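Local coordinates for zinc transport protein ZntB (Vibrio parahaemolyticus RIMD 2210633, PDB 3CK6) that probably carries zinc ions into the cell together with protons, its cytoplasmic domain assembling into a funnel-shaped homopentamer of the CorA metal ion transporter family, at residues S65-H70 with I80-N85; E93-I98 with I181-F186; P189-I194 with N218-N223. The protein carries 1 engineered substitution. All coordinates share one frame; numbering follows the deposited sequence.

Interaction 1 (S65-H70 with I80-N85); sequences SRPSFH and ILRGIN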
loop_
_atom_site.group_PDB
_atom_site.type_symbol
_atom_site.label_atom_id
_atom_site.label_comp_id
_atom_site.label_asym_id
_atom_site.label_seq_id
_atom_site.Cartn_x
_atom_site.Cartn_y
_atom_site.Cartn_z
ATOM N N SER E 65 -25.369 -4.204 0.314
ATOM C CA SER E 65 -24.596 -4.202 -0.929
ATOM C C SER E 65 -23.413 -3.242 -0.812
ATOM O O SER E 65 -23.390 -2.363 0.072
ATOM C CB SER E 65 -25.482 -3.786 -2.112
ATOM O OG SER E 65 -25.980 -2.466 -1.883
ATOM N N ARG E 66 -22.428 -3.433 -1.687
ATOM C CA ARG E 66 -21.369 -2.458 -1.914
ATOM C C ARG E 66 -21.206 -2.219 -3.434
ATOM O O ARG E 66 -21.464 -3.119 -4.246
ATOM C CB ARG E 66 -20.059 -2.921 -1.292
ATOM C CG ARG E 66 -19.450 -4.116 -2.054
ATOM C CD ARG E 66 -18.155 -4.571 -1.411
ATOM N NE ARG E 66 -16.982 -3.748 -1.734
ATOM C CZ ARG E 66 -16.196 -3.912 -2.801
ATOM N NH1 ARG E 66 -16.455 -4.850 -3.714
ATOM N NH2 ARG E 66 -15.132 -3.131 -2.958
ATOM N N PRO E 67 -20.792 -0.998 -3.835
ATOM C CA PRO E 67 -20.491 -0.863 -5.267
ATOM C C PRO E 67 -19.468 -1.898 -5.739
ATOM O O PRO E 67 -18.454 -2.154 -5.073
ATOM C CB PRO E 67 -19.918 0.552 -5.389
ATOM C CG PRO E 67 -20.553 1.300 -4.211
ATOM C CD PRO E 67 -20.612 0.271 -3.100
ATOM N N SER E 68 -19.747 -2.487 -6.896
ATOM C CA SER E 68 -18.943 -3.580 -7.386
ATOM C C SER E 68 -19.338 -3.947 -8.803
ATOM O O SER E 68 -20.441 -3.628 -9.279
ATOM C CB SER E 68 -19.091 -4.818 -6.484
ATOM O OG SER E 68 -20.454 -5.035 -6.140
ATOM N N PHE E 69 -18.436 -4.663 -9.443
ATOM C CA PHE E 69 -18.663 -5.187 -10.770
ATOM C C PHE E 69 -18.479 -6.704 -10.722
ATOM O O PHE E 69 -17.530 -7.203 -10.116
ATOM C CB PHE E 69 -17.691 -4.553 -11.772
ATOM C CG PHE E 69 -17.715 -5.219 -13.148
ATOM C CD1 PHE E 69 -18.681 -4.859 -14.103
ATOM C CD2 PHE E 69 -16.797 -6.197 -13.465
ATOM C CE1 PHE E 69 -18.734 -5.476 -15.359
ATOM C CE2 PHE E 69 -16.835 -6.827 -14.732
ATOM C CZ PHE E 69 -17.812 -6.457 -15.679
ATOM N N HIS E 70 -19.384 -7.424 -11.382
ATOM C CA HIS E 70 -19.422 -8.874 -11.332
ATOM C C HIS E 70 -19.582 -9.370 -12.763
ATOM O O HIS E 70 -20.675 -9.289 -13.313
ATOM C CB HIS E 70 -20.632 -9.343 -10.516
ATOM C CG HIS E 70 -20.663 -8.819 -9.108
ATOM N ND1 HIS E 70 -20.092 -9.497 -8.052
ATOM C CD2 HIS E 70 -21.198 -7.691 -8.583
ATOM C CE1 HIS E 70 -20.261 -8.804 -6.936
ATOM N NE2 HIS E 70 -20.926 -7.701 -7.231
ATOM N N ILE E 80 -23.084 -2.632 -9.558
ATOM C CA ILE E 80 -23.734 -1.973 -8.443
ATOM C C ILE E 80 -23.060 -0.656 -8.170
ATOM O O ILE E 80 -21.835 -0.609 -8.089
ATOM C CB ILE E 80 -23.726 -2.900 -7.182
ATOM C CG1 ILE E 80 -24.514 -4.179 -7.503
ATOM C CG2 ILE E 80 -24.271 -2.142 -5.940
ATOM C CD1 ILE E 80 -24.374 -5.328 -6.483
ATOM N N LEU E 81 -23.870 0.400 -7.989
ATOM C CA LEU E 81 -23.399 1.757 -7.778
ATOM C C LEU E 81 -24.205 2.464 -6.700
ATOM O O LEU E 81 -25.292 2.031 -6.339
ATOM C CB LEU E 81 -23.499 2.582 -9.074
ATOM C CG LEU E 81 -22.743 2.019 -10.286
ATOM C CD1 LEU E 81 -23.154 2.809 -11.509
ATOM C CD2 LEU E 81 -21.200 2.045 -10.098
ATOM N N ARG E 82 -23.642 3.542 -6.184
ATOM C CA ARG E 82 -24.319 4.372 -5.210
ATOM C C ARG E 82 -24.419 5.814 -5.717
ATOM O O ARG E 82 -23.557 6.288 -6.483
ATOM C CB ARG E 82 -23.596 4.300 -3.860
ATOM C CG ARG E 82 -23.718 2.960 -3.154
ATOM C CD ARG E 82 -24.657 3.039 -1.925
ATOM N NE ARG E 82 -24.758 1.733 -1.248
ATOM C CZ ARG E 82 -25.378 1.507 -0.090
ATOM N NH1 ARG E 82 -25.995 2.484 0.555
ATOM N NH2 ARG E 82 -25.369 0.286 0.431
ATOM N N GLY E 83 -25.482 6.502 -5.286
ATOM C CA GLY E 83 -25.706 7.908 -5.599
ATOM C C GLY E 83 -26.212 8.673 -4.394
ATOM O O GLY E 83 -26.654 8.071 -3.407
ATOM N N ILE E 84 -26.154 9.998 -4.485
ATOM C CA ILE E 84 -26.695 10.895 -3.431
ATOM C C ILE E 84 -28.201 10.651 -3.224
ATOM O O ILE E 84 -28.948 10.458 -4.175
ATOM C CB ILE E 84 -26.411 12.376 -3.775
ATOM C CG1 ILE E 84 -24.904 12.609 -3.924
ATOM C CG2 ILE E 84 -26.951 13.348 -2.682
ATOM C CD1 ILE E 84 -24.079 12.286 -2.641
ATOM N N ASN E 85 -28.629 10.640 -1.965
ATOM C CA ASN E 85 -30.022 10.423 -1.620
ATOM C C ASN E 85 -30.694 11.794 -1.552
ATOM O O ASN E 85 -30.503 12.514 -0.568
ATOM C CB ASN E 85 -30.080 9.728 -0.259
ATOM C CG ASN E 85 -31.455 9.174 0.069
ATOM O OD1 ASN E 85 -32.481 9.641 -0.450
ATOM N ND2 ASN E 85 -31.486 8.159 0.942
HETATM O O HOH W 1 -26.273 -1.835 2.113
#

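Interaction 2 (E93-I98 with I181-F186); sequences EDMLSI and ISIKRF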
loop_
_atom_site.group_PDB
_atom_site.type_symbol
_atom_site.label_atom_id
_atom_site.label_comp_id
_atom_site.label_asym_id
_atom_site.label_seq_id
_atom_site.Cartn_x
_atom_site.Cartn_y
_atom_site.Cartn_z
ATOM N N GLU E 93 -26.123 11.904 2.321
ATOM C CA GLU E 93 -24.979 11.004 2.543
ATOM C C GLU E 93 -25.380 9.551 2.822
ATOM O O GLU E 93 -24.521 8.670 2.784
ATOM C CB GLU E 93 -24.064 11.517 3.667
ATOM C CG GLU E 93 -24.598 11.284 5.068
ATOM C CD GLU E 93 -25.296 12.513 5.636
ATOM O OE1 GLU E 93 -25.639 13.432 4.853
ATOM O OE2 GLU E 93 -25.482 12.560 6.872
ATOM N N ASP E 94 -26.660 9.306 3.095
ATOM C CA ASP E 94 -27.197 7.930 3.161
ATOM C C ASP E 94 -27.516 7.437 1.747
ATOM O O ASP E 94 -28.675 7.298 1.324
ATOM C CB ASP E 94 -28.399 7.861 4.080
ATOM C CG ASP E 94 -28.085 8.388 5.473
ATOM O OD1 ASP E 94 -26.910 8.263 5.922
ATOM O OD2 ASP E 94 -29.012 8.944 6.100
HETATM N N MSE E 95 -26.442 7.173 1.023
HETATM C CA MSE E 95 -26.491 7.015 -0.418
HETATM C C MSE E 95 -27.322 5.825 -0.857
HETATM O O MSE E 95 -27.328 4.783 -0.194
HETATM C CB MSE E 95 -25.071 6.882 -0.971
HETATM C CG MSE E 95 -24.165 8.015 -0.538
HETATM SE SE MSE E 95 -22.461 7.871 -1.457
HETATM C CE MSE E 95 -22.997 8.258 -3.261
ATOM N N LEU E 96 -28.027 6.012 -1.967
ATOM C CA LEU E 96 -28.870 4.987 -2.585
ATOM C C LEU E 96 -28.071 4.002 -3.417
ATOM O O LEU E 96 -27.128 4.386 -4.117
ATOM C CB LEU E 96 -29.939 5.635 -3.473
ATOM C CG LEU E 96 -29.549 6.749 -4.466
ATOM C CD1 LEU E 96 -28.935 6.248 -5.778
ATOM C CD2 LEU E 96 -30.755 7.665 -4.742
ATOM N N SER E 97 -28.485 2.738 -3.378
ATOM C CA SER E 97 -27.876 1.712 -4.219
ATOM C C SER E 97 -28.702 1.485 -5.496
ATOM O O SER E 97 -29.917 1.243 -5.429
ATOM C CB SER E 97 -27.734 0.410 -3.444
ATOM O OG SER E 97 -27.114 -0.548 -4.278
ATOM N N ILE E 98 -28.023 1.580 -6.640
ATOM C CA ILE E 98 -28.607 1.294 -7.948
ATOM C C ILE E 98 -27.935 -0.003 -8.438
ATOM O O ILE E 98 -26.705 -0.079 -8.551
ATOM C CB ILE E 98 -28.345 2.434 -8.959
ATOM C CG1 ILE E 98 -28.992 3.765 -8.541
ATOM C CG2 ILE E 98 -28.763 1.994 -10.419
ATOM C CD1 ILE E 98 -30.485 3.691 -8.278
ATOM N N ILE E 181 -16.995 10.886 5.539
ATOM C CA ILE E 181 -16.710 9.444 5.730
ATOM C C ILE E 181 -17.848 8.529 5.269
ATOM O O ILE E 181 -17.582 7.439 4.729
ATOM C CB ILE E 181 -16.174 9.043 7.124
ATOM C CG1 ILE E 181 -17.259 9.199 8.200
ATOM C CG2 ILE E 181 -14.867 9.832 7.435
ATOM C CD1 ILE E 181 -16.975 8.468 9.553
ATOM N N SER E 182 -19.091 8.992 5.434
ATOM C CA SER E 182 -20.270 8.286 4.919
ATOM C C SER E 182 -20.212 8.130 3.392
ATOM O O SER E 182 -20.498 7.041 2.886
ATOM C CB SER E 182 -21.573 8.969 5.346
ATOM O OG SER E 182 -21.682 9.063 6.759
ATOM N N ILE E 183 -19.848 9.204 2.677
ATOM C CA ILE E 183 -19.665 9.188 1.199
ATOM C C ILE E 183 -18.506 8.298 0.807
ATOM O O ILE E 183 -18.601 7.501 -0.166
ATOM C CB ILE E 183 -19.341 10.627 0.594
ATOM C CG1 ILE E 183 -20.437 11.663 0.885
ATOM C CG2 ILE E 183 -19.116 10.574 -0.902
ATOM C CD1 ILE E 183 -21.861 11.174 0.822
ATOM N N LYS E 184 -17.395 8.462 1.522
ATOM C CA LYS E 184 -16.143 7.778 1.159
ATOM C C LYS E 184 -16.320 6.257 1.210
ATOM O O LYS E 184 -15.769 5.534 0.374
ATOM C CB LYS E 184 -15.001 8.201 2.075
ATOM C CG LYS E 184 -13.735 7.364 1.883
ATOM C CD LYS E 184 -12.639 7.857 2.827
ATOM C CE LYS E 184 -11.392 6.976 2.714
ATOM N NZ LYS E 184 -10.224 7.638 3.362
ATOM N N ARG E 185 -17.114 5.805 2.183
ATOM C CA ARG E 185 -17.437 4.394 2.381
ATOM C C ARG E 185 -17.849 3.697 1.078
ATOM O O ARG E 185 -17.491 2.535 0.846
ATOM C CB ARG E 185 -18.546 4.258 3.436
ATOM C CG ARG E 185 -19.074 2.838 3.662
ATOM C CD ARG E 185 -20.318 2.886 4.531
ATOM N NE ARG E 185 -20.826 1.557 4.871
ATOM C CZ ARG E 185 -21.919 1.339 5.585
ATOM N NH1 ARG E 185 -22.630 2.376 6.055
ATOM N NH2 ARG E 185 -22.301 0.070 5.853
ATOM N N PHE E 186 -18.594 4.415 0.241
ATOM C CA PHE E 186 -19.093 3.876 -1.037
ATOM C C PHE E 186 -18.365 4.381 -2.284
ATOM O O PHE E 186 -18.345 3.714 -3.326
ATOM C CB PHE E 186 -20.573 4.172 -1.163
ATOM C CG PHE E 186 -21.395 3.553 -0.053
ATOM C CD1 PHE E 186 -21.393 2.169 0.129
ATOM C CD2 PHE E 186 -22.127 4.348 0.814
ATOM C CE1 PHE E 186 -22.148 1.569 1.145
ATOM C CE2 PHE E 186 -22.888 3.755 1.851
ATOM C CZ PHE E 186 -22.889 2.356 2.004
HETATM O O HOH W 2 -23.098 6.640 2.794
#

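Interaction 3 (P189-I194 with N218-N223); sequences PQQYAI and NITRIN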
loop_
_atom_site.group_PDB
_atom_site.type_symbol
_atom_site.label_atom_id
_atom_site.label_comp_id
_atom_site.label_asym_id
_atom_site.label_seq_id
_atom_site.Cartn_x
_atom_site.Cartn_y
_atom_site.Cartn_z
ATOM N N PRO E 189 -15.114 2.184 -3.272
ATOM C CA PRO E 189 -15.536 1.013 -4.081
ATOM C C PRO E 189 -16.098 1.334 -5.473
ATOM O O PRO E 189 -15.895 0.540 -6.405
ATOM C CB PRO E 189 -16.662 0.391 -3.242
ATOM C CG PRO E 189 -16.438 0.829 -1.895
ATOM C CD PRO E 189 -15.746 2.171 -1.937
ATOM N N GLN E 190 -16.807 2.459 -5.611
ATOM C CA GLN E 190 -17.376 2.876 -6.904
ATOM C C GLN E 190 -16.280 3.085 -7.931
ATOM O O GLN E 190 -16.436 2.736 -9.104
ATOM C CB GLN E 190 -18.159 4.180 -6.743
ATOM C CG GLN E 190 -19.045 4.581 -7.945
ATOM C CD GLN E 190 -20.499 4.769 -7.509
ATOM O OE1 GLN E 190 -20.994 3.990 -6.693
ATOM N NE2 GLN E 190 -21.168 5.822 -8.005
ATOM N N GLN E 191 -15.180 3.682 -7.495
ATOM C CA GLN E 191 -14.016 3.851 -8.367
ATOM C C GLN E 191 -13.518 2.501 -8.888
ATOM O O GLN E 191 -13.253 2.357 -10.080
ATOM C CB GLN E 191 -12.894 4.596 -7.637
ATOM C CG GLN E 191 -11.708 4.972 -8.562
ATOM C CD GLN E 191 -10.555 5.594 -7.789
ATOM O OE1 GLN E 191 -10.748 6.471 -6.957
ATOM N NE2 GLN E 191 -9.356 5.112 -8.045
ATOM N N TYR E 192 -13.374 1.529 -7.989
ATOM C CA TYR E 192 -12.912 0.208 -8.369
ATOM C C TYR E 192 -13.917 -0.546 -9.256
ATOM O O TYR E 192 -13.495 -1.284 -10.136
ATOM C CB TYR E 192 -12.481 -0.629 -7.168
ATOM C CG TYR E 192 -11.509 0.074 -6.227
ATOM C CD1 TYR E 192 -11.673 -0.023 -4.841
ATOM C CD2 TYR E 192 -10.454 0.863 -6.717
ATOM C CE1 TYR E 192 -10.803 0.624 -3.962
ATOM C CE2 TYR E 192 -9.570 1.530 -5.831
ATOM C CZ TYR E 192 -9.762 1.392 -4.460
ATOM O OH TYR E 192 -8.924 2.026 -3.558
ATOM N N ALA E 193 -15.219 -0.345 -9.021
ATOM C CA ALA E 193 -16.288 -0.968 -9.804
ATOM C C ALA E 193 -16.224 -0.477 -11.255
ATOM O O ALA E 193 -16.290 -1.275 -12.200
ATOM C CB ALA E 193 -17.668 -0.671 -9.190
ATOM N N ILE E 194 -16.025 0.828 -11.418
ATOM C CA ILE E 194 -15.880 1.415 -12.746
ATOM C C ILE E 194 -14.587 0.942 -13.432
ATOM O O ILE E 194 -14.584 0.637 -14.635
ATOM C CB ILE E 194 -16.019 2.978 -12.698
ATOM C CG1 ILE E 194 -17.453 3.353 -12.274
ATOM C CG2 ILE E 194 -15.627 3.612 -14.102
ATOM C CD1 ILE E 194 -17.631 4.787 -11.694
ATOM N N ASN E 218 -13.218 11.003 -13.655
ATOM C CA ASN E 218 -14.118 11.770 -12.773
ATOM C C ASN E 218 -14.336 11.178 -11.381
ATOM O O ASN E 218 -14.341 11.920 -10.394
ATOM C CB ASN E 218 -15.460 12.056 -13.459
ATOM C CG ASN E 218 -15.323 13.089 -14.575
ATOM O OD1 ASN E 218 -14.413 13.899 -14.544
ATOM N ND2 ASN E 218 -16.198 13.028 -15.583
ATOM N N ILE E 219 -14.555 9.867 -11.292
ATOM C CA ILE E 219 -14.757 9.236 -9.964
ATOM C C ILE E 219 -13.441 9.283 -9.156
ATOM O O ILE E 219 -13.467 9.526 -7.968
ATOM C CB ILE E 219 -15.358 7.801 -10.027
ATOM C CG1 ILE E 219 -15.657 7.253 -8.607
ATOM C CG2 ILE E 219 -14.463 6.857 -10.778
ATOM C CD1 ILE E 219 -16.867 7.910 -7.956
ATOM N N THR E 220 -12.304 9.108 -9.841
ATOM C CA THR E 220 -10.984 9.211 -9.201
ATOM C C THR E 220 -10.802 10.617 -8.637
ATOM O O THR E 220 -10.427 10.766 -7.473
ATOM C CB THR E 220 -9.859 8.873 -10.190
ATOM O OG1 THR E 220 -10.092 7.565 -10.709
ATOM C CG2 THR E 220 -8.471 8.914 -9.516
ATOM N N ARG E 221 -11.103 11.634 -9.452
ATOM C CA ARG E 221 -11.083 13.031 -8.984
ATOM C C ARG E 221 -11.960 13.233 -7.741
ATOM O O ARG E 221 -11.532 13.879 -6.768
ATOM C CB ARG E 221 -11.492 14.009 -10.090
ATOM C CG ARG E 221 -11.713 15.478 -9.555
ATOM C CD ARG E 221 -12.121 16.403 -10.750
ATOM N NE ARG E 221 -13.339 15.922 -11.402
ATOM C CZ ARG E 221 -14.563 15.965 -10.872
ATOM N NH1 ARG E 221 -15.591 15.479 -11.554
ATOM N NH2 ARG E 221 -14.771 16.481 -9.662
ATOM N N ILE E 222 -13.187 12.695 -7.775
ATOM C CA ILE E 222 -14.080 12.751 -6.604
ATOM C C ILE E 222 -13.416 12.200 -5.338
ATOM O O ILE E 222 -13.408 12.888 -4.288
ATOM C CB ILE E 222 -15.471 12.110 -6.899
ATOM C CG1 ILE E 222 -16.201 12.945 -7.977
ATOM C CG2 ILE E 222 -16.297 11.889 -5.587
ATOM C CD1 ILE E 222 -17.508 12.336 -8.495
ATOM N N ASN E 223 -12.844 10.998 -5.432
ATOM C CA ASN E 223 -12.147 10.367 -4.299
ATOM C C ASN E 223 -11.000 11.222 -3.765
ATOM O O ASN E 223 -10.863 11.374 -2.558
ATOM C CB ASN E 223 -11.643 8.958 -4.649
ATOM C CG ASN E 223 -12.695 7.897 -4.424
ATOM O OD1 ASN E 223 -13.025 7.574 -3.290
ATOM N ND2 ASN E 223 -13.253 7.365 -5.507
#

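Interaction 1 (S65-H70 with I80-N85)
Segments 65-70 and 80-85 run antiparallel as the two arms of a beta hairpin, paired at Ser68 and Ile80. This is a hydrogen-bonded pair with both bonds made: Ile80 N meets Ser68 O at 2.8 Å, almost straight at 177° and nearly along the C=O axis, whereas Ser68 N reaches Ile80 O at 3.1 Å from above the carbonyl plane. Just before the strand, Pro67 CA adds a CA-H...O contact to the same Ile80 O, 3.1 Å away.

Ser68 and Ile80 project from one face of the sheet. Ile80 CG2, anti to the backbone N, reaches back to the Arg66 carbonyl, with CG2 3.4 Å from Arg66 O, while CD1 extends toward the Ser68 hydroxyl and lies oblique to the His70 ring. Ser68 OG sits in the crowded position between N and the carbonyl carbon (chi1 44°), where it donates to Arg66 O and accepts from His70 NE2; Asn217 of a neighbouring subunit bonds it too. Arg82 bends at chi2 (-108°), crossing Pro67 at about a right angle so that its CG rests 3.7 Å from Pro67 CG. Its NH2 then makes a weak bond to Ser65 O, 3.3 Å long, at the guanidinium edge. A water in the guanidinium plane accepts from Ser65 N and, weakly, from Arg82 NH2, while the stronger bond of Arg82 runs from NH1 to Met95 O.

In the loop before the strand, Arg66 NE forms a salt bridge with Glu224 of a neighbouring subunit. Strand 68-71 is one of the two outermost strands within this chain, and strand 77-83 separates it from strand 96-103, whose Ser97 and Arg99 touch Ile80. On the other face Leu81 packs against helices 134-161 and 173-199.

Interaction 2 (E93-I98 with I181-F186)
The loop leading into strand 96-103, an inner strand of the mixed sheet, packs here against helix 173-199, held by apolar groups, a Met-aromatic contact and one bridging water. Glu93 comes first. Its CB lies 3.6 Å from Ile183 CD1, and its CG, in the crowded position between N and the carbonyl carbon (chi1 77°), rests on Ser182 CB at 3.8 Å; the bend at chi2 then leads the carboxylate away from the helix. Asp94 centres an inverse gamma turn, closed by a weak bond from Met95 N to Glu93 O, which swings the chain so that Met95 points back at the helix. Met95 is a selenomethionine that crosses Ile183 at about a right angle, with its SE 4.1 Å from Ile183 CD1 and 4.2 Å from Phe186 CB. The selenium meets the Phe186 ring obliquely, 5.5 Å from the ring centroid. That ring also makes a cation-pi contact with Arg82, while Tyr152 of helix 134-161 touches both Glu93 and Ile183. At the ring edge, in its plane, a water donates to two backbone carbonyls, its oxygen 2.5 Å from Glu93 O and 2.6 Å from Ser182 O.

Interaction 3 (P189-I194 with N218-N223)
Two helices of the helical part of the cytoplasmic domain, 173-199 and 209-246, pack nearly antiparallel where 189-194 meets 218-223, their local axes 161° apart in direction and 9.2 Å apart at closest approach, with Gln191 and Ile219 facing each other. Helix 173-199 is kinked at Pro189, whose nitrogen lacks the bond to the preceding turn.

Ile219 is the apolar centre of the contact. Its CG1, anti to the backbone N (chi1 -175°), lies against the backbone of Gln191, 3.8 Å from Gln191 N. Beyond it CD1 touches Gln190 CG at 4.0 Å, the two side chains crossing at about a right angle, and on its other branch CG2 meets Ile194 CD1 at 3.9 Å. Gln191 reaches across as an extended arm, CG anti to the backbone N. The amide arrives over Thr220, with Gln191 CD 3.6 Å from Thr220 OG1, a hydroxyl that bonds to His216 O within its own helix. Gln191 OE1 also comes to 3.0 Å from Asn223 ND2, the two amide planes turned 66° against each other. Asn223 ND2 donates to two carbonyls: Ile187 O of the facing helix and Ile219 O, which lies 3.3 Å from ND2 and also takes the helical bond from Asn223 N.

Both helices pack on helix 134-161, where Ile142 touches Ile194 and Asn146 touches Ile219. Thr220 also packs on Arg66 of another neighbouring subunit. Toward the sheet, Gln190 OE1 accepts from Arg82 N of strand 77-83, and Ala193 packs on Leu79.

In the fold
From the N terminus, interaction 1 comes first and closes a short hairpin, only nine residues lying between its segments. Interaction 2 opens after that and spans 82 residues, including all of helices 116-126 and 134-161, to bring the start of strand 96-103 onto helix 173-199. Interaction 3 closes the connection of 23 residues, with the short helix 203-206, that reverses the chain into helix 209-246. The three follow in series, neither nesting nor crossing, yet all meet in space: interactions 1 and 2 lie on neighbouring strands, their centres about 8 Å apart, while interactions 2 and 3 use successive parts of helix 173-199. That helix therefore ties the sheet to the long C-terminal helix.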